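Local atomic coordinates of cytosolic iron-sulfur protein assembly protein 1 (Saccharomyces cerevisiae, PDB entry 2HES), a protein that serves as an essential WD40 beta-propeller component of the cytosolic iron-sulfur protein assembly machinery, needed for maturation of extramitochondrial iron-sulfur proteins and interacting with NAR1. Residues A[252-257]-A[267-272]; A[291-296]-A[312-317]. All blocks are in the same frame, centred on the assembly; numbering follows the deposited sequence.

Interaction 1: residues A[252-257]-A[267-272]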
loop_
_atom_site.group_PDB
_atom_site.type_symbol
_atom_site.label_atom_id
_atom_site.label_comp_id
_atom_site.label_asym_id
_atom_site.label_seq_id
_atom_site.Cartn_x
_atom_site.Cartn_y
_atom_site.Cartn_z
ATOM N N GLN A 252 8.015 0.840 15.333
ATOM C CA GLN A 252 7.845 1.124 13.864
ATOM C C GLN A 252 6.398 0.806 13.461
ATOM O O GLN A 252 5.916 -0.279 13.772
ATOM C CB GLN A 252 8.713 0.238 12.946
ATOM C CG GLN A 252 10.207 0.441 13.000
ATOM C CD GLN A 252 10.904 -0.516 13.937
ATOM O OE1 GLN A 252 10.314 -1.003 14.898
ATOM N NE2 GLN A 252 12.165 -0.769 13.671
ATOM N N VAL A 253 5.716 1.716 12.761
ATOM C CA VAL A 253 4.388 1.395 12.237
ATOM C C VAL A 253 4.592 1.118 10.745
ATOM O O VAL A 253 4.852 2.045 9.965
ATOM C CB VAL A 253 3.400 2.548 12.402
ATOM C CG1 VAL A 253 2.053 2.131 11.838
ATOM C CG2 VAL A 253 3.199 2.862 13.886
ATOM N N TYR A 254 4.563 -0.162 10.352
ATOM C CA TYR A 254 4.972 -0.504 9.008
ATOM C C TYR A 254 3.864 -0.381 7.954
ATOM O O TYR A 254 4.174 -0.362 6.776
ATOM C CB TYR A 254 5.457 -1.959 8.966
ATOM C CG TYR A 254 6.851 -2.206 9.541
ATOM C CD1 TYR A 254 7.889 -1.287 9.377
ATOM C CD2 TYR A 254 7.144 -3.420 10.182
ATOM C CE1 TYR A 254 9.188 -1.545 9.918
ATOM C CE2 TYR A 254 8.427 -3.675 10.679
ATOM C CZ TYR A 254 9.436 -2.768 10.525
ATOM O OH TYR A 254 10.711 -3.080 11.054
ATOM N N ASN A 255 2.616 -0.400 8.369
ATOM C CA ASN A 255 1.518 -0.294 7.377
ATOM C C ASN A 255 0.223 0.277 7.977
ATOM O O ASN A 255 -0.150 -0.007 9.117
ATOM C CB ASN A 255 1.304 -1.707 6.747
ATOM C CG ASN A 255 1.010 -1.673 5.240
ATOM O OD1 ASN A 255 0.035 -2.241 4.799
ATOM N ND2 ASN A 255 1.890 -1.046 4.452
ATOM N N VAL A 256 -0.473 1.094 7.194
ATOM C CA VAL A 256 -1.796 1.545 7.550
ATOM C C VAL A 256 -2.742 1.354 6.390
ATOM O O VAL A 256 -2.314 1.362 5.212
ATOM C CB VAL A 256 -1.799 3.070 7.960
ATOM C CG1 VAL A 256 -0.966 3.312 9.202
ATOM C CG2 VAL A 256 -1.235 3.918 6.814
ATOM N N ALA A 257 -4.022 1.244 6.718
ATOM C CA ALA A 257 -5.094 1.036 5.716
ATOM C C ALA A 257 -6.368 1.694 6.181
ATOM O O ALA A 257 -6.783 1.528 7.357
ATOM C CB ALA A 257 -5.327 -0.466 5.506
ATOM N N VAL A 267 -0.495 -1.675 11.591
ATOM C CA VAL A 267 0.336 -2.784 12.075
ATOM C C VAL A 267 1.769 -2.399 12.254
ATOM O O VAL A 267 2.332 -1.591 11.485
ATOM C CB VAL A 267 0.222 -4.066 11.158
ATOM C CG1 VAL A 267 -1.187 -4.573 11.124
ATOM C CG2 VAL A 267 0.795 -3.805 9.736
ATOM N N GLY A 268 2.432 -3.056 13.217
ATOM C CA GLY A 268 3.777 -2.660 13.525
ATOM C C GLY A 268 4.794 -3.773 13.694
ATOM O O GLY A 268 4.446 -4.974 13.704
ATOM N N ALA A 269 6.046 -3.350 13.831
ATOM C CA ALA A 269 7.168 -4.235 14.173
ATOM C C ALA A 269 6.891 -4.987 15.460
ATOM O O ALA A 269 7.437 -6.091 15.686
ATOM C CB ALA A 269 8.465 -3.430 14.302
ATOM N N ASP A 270 6.044 -4.396 16.293
ATOM C CA ASP A 270 5.726 -4.943 17.629
ATOM C C ASP A 270 4.703 -6.072 17.642
ATOM O O ASP A 270 4.413 -6.649 18.694
ATOM C CB ASP A 270 5.306 -3.817 18.588
ATOM C CG ASP A 270 3.968 -3.147 18.201
ATOM O OD1 ASP A 270 3.473 -3.333 17.053
ATOM O OD2 ASP A 270 3.419 -2.403 19.060
ATOM N N GLY A 271 4.142 -6.389 16.476
ATOM C CA GLY A 271 3.196 -7.474 16.374
ATOM C C GLY A 271 1.776 -7.130 16.734
ATOM O O GLY A 271 0.949 -8.023 16.874
ATOM N N VAL A 272 1.473 -5.828 16.842
ATOM C CA VAL A 272 0.126 -5.379 17.160
ATOM C C VAL A 272 -0.677 -4.964 15.911
ATOM O O VAL A 272 -0.153 -4.329 15.027
ATOM C CB VAL A 272 0.142 -4.172 18.139
ATOM C CG1 VAL A 272 -1.257 -3.758 18.457
ATOM C CG2 VAL A 272 0.858 -4.586 19.426
#
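With CG of Tyr254 anti to its own carbonyl carbon (chi1 -76°) and the ring turned by a chi2 of -37°, CE2 lies 3.6 Å from Ala269 CB. The same methyl is approached by Gln252, whose chain bends at chi2, setting CD beside Ala269; its OE1 is 3.1 Å from Ala269 CB. The methyl of Ala269 thus touches both the tyrosine ring and the amide oxygen, from two different directions, and the backbone N of Ala269 donates to Gln252 O at 3.1 Å. Just before it, Gly268 lets the backbones draw together: its CA comes within 3.2 Å of that same Gln252 O.

The pairing itself is antiparallel and broken by a classic beta bulge. Val253 and Gly268 form a non-hydrogen-bonded pair, whereas both Tyr254 and Asn255 face Val267. Val267 O therefore serves two donors, Tyr254 N at 2.9 Å with a bent N-H...O angle of 132°, and Asn255 N in a weak bond at 3.3 Å. Beyond the bulge Val267 N returns a bond to Asn255 O, and Val267 CG2 meets Asn255 CB at 3.7 Å on one face of the sheet. At the other end the chain leaves the hairpin through a type I turn, Gly268 to Gly271.

The hairpin of strands 253-258 and 264-268 lies between two neighbouring propeller blades. Strand 298-303 covers Val267 through Ile298 and Val301 and supplies Val301 N to Asn255 OD1, while Tyr254 OH bonds Glu297. Strand 223-231 of the preceding blade touches Val253 through Val223, and Trp201 packs edge-to-face with Tyr254.

Interaction 2: residues A[291-296]-A[312-317]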
loop_
_atom_site.group_PDB
_atom_site.type_symbol
_atom_site.label_atom_id
_atom_site.label_comp_id
_atom_site.label_asym_id
_atom_site.label_seq_id
_atom_site.Cartn_x
_atom_site.Cartn_y
_atom_site.Cartn_z
ATOM N N LEU A 291 0.536 -9.789 19.529
ATOM C CA LEU A 291 1.085 -11.065 19.039
ATOM C C LEU A 291 0.256 -11.673 17.911
ATOM O O LEU A 291 -0.072 -12.882 17.925
ATOM C CB LEU A 291 1.255 -12.069 20.198
ATOM C CG LEU A 291 1.987 -11.511 21.411
ATOM C CD1 LEU A 291 2.045 -12.586 22.465
ATOM C CD2 LEU A 291 3.380 -11.007 21.052
ATOM N N CYS A 292 -0.092 -10.843 16.925
ATOM C CA CYS A 292 -0.950 -11.331 15.847
ATOM C C CYS A 292 -0.224 -12.310 14.924
ATOM O O CYS A 292 -0.880 -13.126 14.292
ATOM C CB CYS A 292 -1.553 -10.161 15.066
ATOM S SG CYS A 292 -2.775 -9.281 16.014
ATOM N N HIS A 293 1.099 -12.188 14.827
ATOM C CA HIS A 293 1.970 -13.124 14.093
ATOM C C HIS A 293 2.963 -13.770 15.042
ATOM O O HIS A 293 4.126 -13.920 14.733
ATOM C CB HIS A 293 2.654 -12.441 12.906
ATOM C CG HIS A 293 1.719 -12.212 11.770
ATOM N ND1 HIS A 293 1.844 -12.860 10.558
ATOM C CD2 HIS A 293 0.577 -11.491 11.698
ATOM C CE1 HIS A 293 0.833 -12.517 9.777
ATOM N NE2 HIS A 293 0.056 -11.681 10.439
ATOM N N GLY A 294 2.479 -14.143 16.220
ATOM C CA GLY A 294 3.361 -14.675 17.256
ATOM C C GLY A 294 4.420 -13.670 17.630
ATOM O O GLY A 294 4.104 -12.517 17.942
ATOM N N VAL A 295 5.679 -14.092 17.545
ATOM C CA VAL A 295 6.819 -13.242 17.857
ATOM C C VAL A 295 7.277 -12.348 16.668
ATOM O O VAL A 295 8.256 -11.578 16.795
ATOM C CB VAL A 295 8.000 -14.103 18.379
ATOM C CG1 VAL A 295 8.548 -14.997 17.280
ATOM C CG2 VAL A 295 9.100 -13.223 18.942
ATOM N N TYR A 296 6.565 -12.442 15.540
ATOM C CA TYR A 296 7.002 -11.851 14.278
ATOM C C TYR A 296 6.490 -10.437 13.953
ATOM O O TYR A 296 5.347 -10.071 14.251
ATOM C CB TYR A 296 6.673 -12.803 13.111
ATOM C CG TYR A 296 7.480 -14.095 13.170
ATOM C CD1 TYR A 296 8.751 -14.166 12.593
ATOM C CD2 TYR A 296 6.979 -15.222 13.807
ATOM C CE1 TYR A 296 9.510 -15.345 12.649
ATOM C CE2 TYR A 296 7.727 -16.410 13.876
ATOM C CZ TYR A 296 8.985 -16.453 13.301
ATOM O OH TYR A 296 9.743 -17.612 13.345
ATOM N N LEU A 312 -10.088 -8.209 7.890
ATOM C CA LEU A 312 -8.718 -7.710 7.808
ATOM C C LEU A 312 -7.759 -8.813 7.410
ATOM O O LEU A 312 -7.833 -9.941 7.905
ATOM C CB LEU A 312 -8.263 -7.061 9.141
ATOM C CG LEU A 312 -8.937 -5.724 9.459
ATOM C CD1 LEU A 312 -9.202 -5.505 10.954
ATOM C CD2 LEU A 312 -8.081 -4.609 8.875
ATOM N N ALA A 313 -6.830 -8.495 6.529
ATOM C CA ALA A 313 -5.712 -9.400 6.306
ATOM C C ALA A 313 -4.416 -8.778 6.791
ATOM O O ALA A 313 -4.175 -7.573 6.553
ATOM C CB ALA A 313 -5.612 -9.755 4.834
ATOM N N THR A 314 -3.579 -9.592 7.456
ATOM C CA THR A 314 -2.267 -9.160 7.875
ATOM C C THR A 314 -1.217 -10.107 7.361
ATOM O O THR A 314 -1.426 -11.338 7.374
ATOM C CB THR A 314 -2.132 -9.079 9.435
ATOM O OG1 THR A 314 -2.510 -10.334 10.023
ATOM C CG2 THR A 314 -3.006 -8.009 9.994
ATOM N N GLY A 315 -0.098 -9.542 6.927
ATOM C CA GLY A 315 1.078 -10.276 6.464
ATOM C C GLY A 315 2.350 -10.025 7.264
ATOM O O GLY A 315 2.779 -8.872 7.458
ATOM N N GLY A 316 3.011 -11.111 7.681
ATOM C CA GLY A 316 4.091 -10.996 8.662
ATOM C C GLY A 316 5.384 -11.690 8.281
ATOM O O GLY A 316 5.455 -12.363 7.247
ATOM N N ASP A 317 6.408 -11.528 9.118
ATOM C CA ASP A 317 7.764 -12.009 8.827
ATOM C C ASP A 317 7.816 -13.549 8.872
ATOM O O ASP A 317 8.831 -14.136 8.504
ATOM C CB ASP A 317 8.809 -11.404 9.800
ATOM C CG ASP A 317 9.456 -10.069 9.285
ATOM O OD1 ASP A 317 9.104 -9.620 8.184
ATOM O OD2 ASP A 317 10.360 -9.486 9.955
#
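His293 meets strand 312-316 with its imidazole, and NE2 and Thr314 OG1 stand 2.9 Å apart in a hydrogen bond. The angle of 161° makes this bond nearly straight, and OG1 lies at the ring edge, near the imidazole plane; either partner could be the donor. CG of His293 is anti to the carbonyl carbon, with chi1 at -75°, which starts the ring from the loop toward the strand. Beside the bond the ring packs closely on backbone: CE1 is 3.3 Å from Gly316 N, and ND1 is 3.5 Å from Gly316 CA. Gly316 has no side chain at the place where ND1 settles, which permits this approach.

Both imidazole nitrogens are engaged, because ND1 bonds Asp318 OD1, and Thr314 OG1 is also bonded to Trp324 NE1. This Asp-His-Ser/Thr-Trp network is the structural tetrad of WD40 blades. Here it ties the 291-296 loop to strands 312-316 and 320-325 of the WD 7 repeat.

The other part of the contact is looser and lies toward solvent. Exposed Tyr296 touches Asp317 without a polar bond, CD1 lying 3.9 Å from Asp317 CB and equally near the Asp317 carbonyl carbon, and Tyr296 CB stands 4.2 Å from that same Asp317 CB. The ring and carboxylate planes are 74° apart, and Asp317 OD1 accepts instead from Asn299 ND2. Within the loop, a type II' turn runs from His293 to Tyr296, closed by Tyr296 N bonding His293 O at 3.0 Å. Val295 CG1 rests over one face of the Tyr296 ring, 3.7 Å above its plane and displaced toward the rim.

Interaction 1 closes before interaction 2 opens along the chain, yet their centres are only about 9 Å apart, on the same side of the chain's centre. They touch twice. Gly271 O and Cys292 N are 3.0 Å apart, a probable hydrogen bond from the turn after strand 264-268 to the loop that crosses into the next blade. Val267 CG1 also packs against Thr314 CG2 at 4.0 Å, so the bulged hairpin of WD 6 abuts the strand carrying the WD 7 tetrad threonine. A bound calcium ion lies about 7 Å from the side chain of Val253 in interaction 1; this apolar side chain is a neighbour of the ion and offers it no ligand atom.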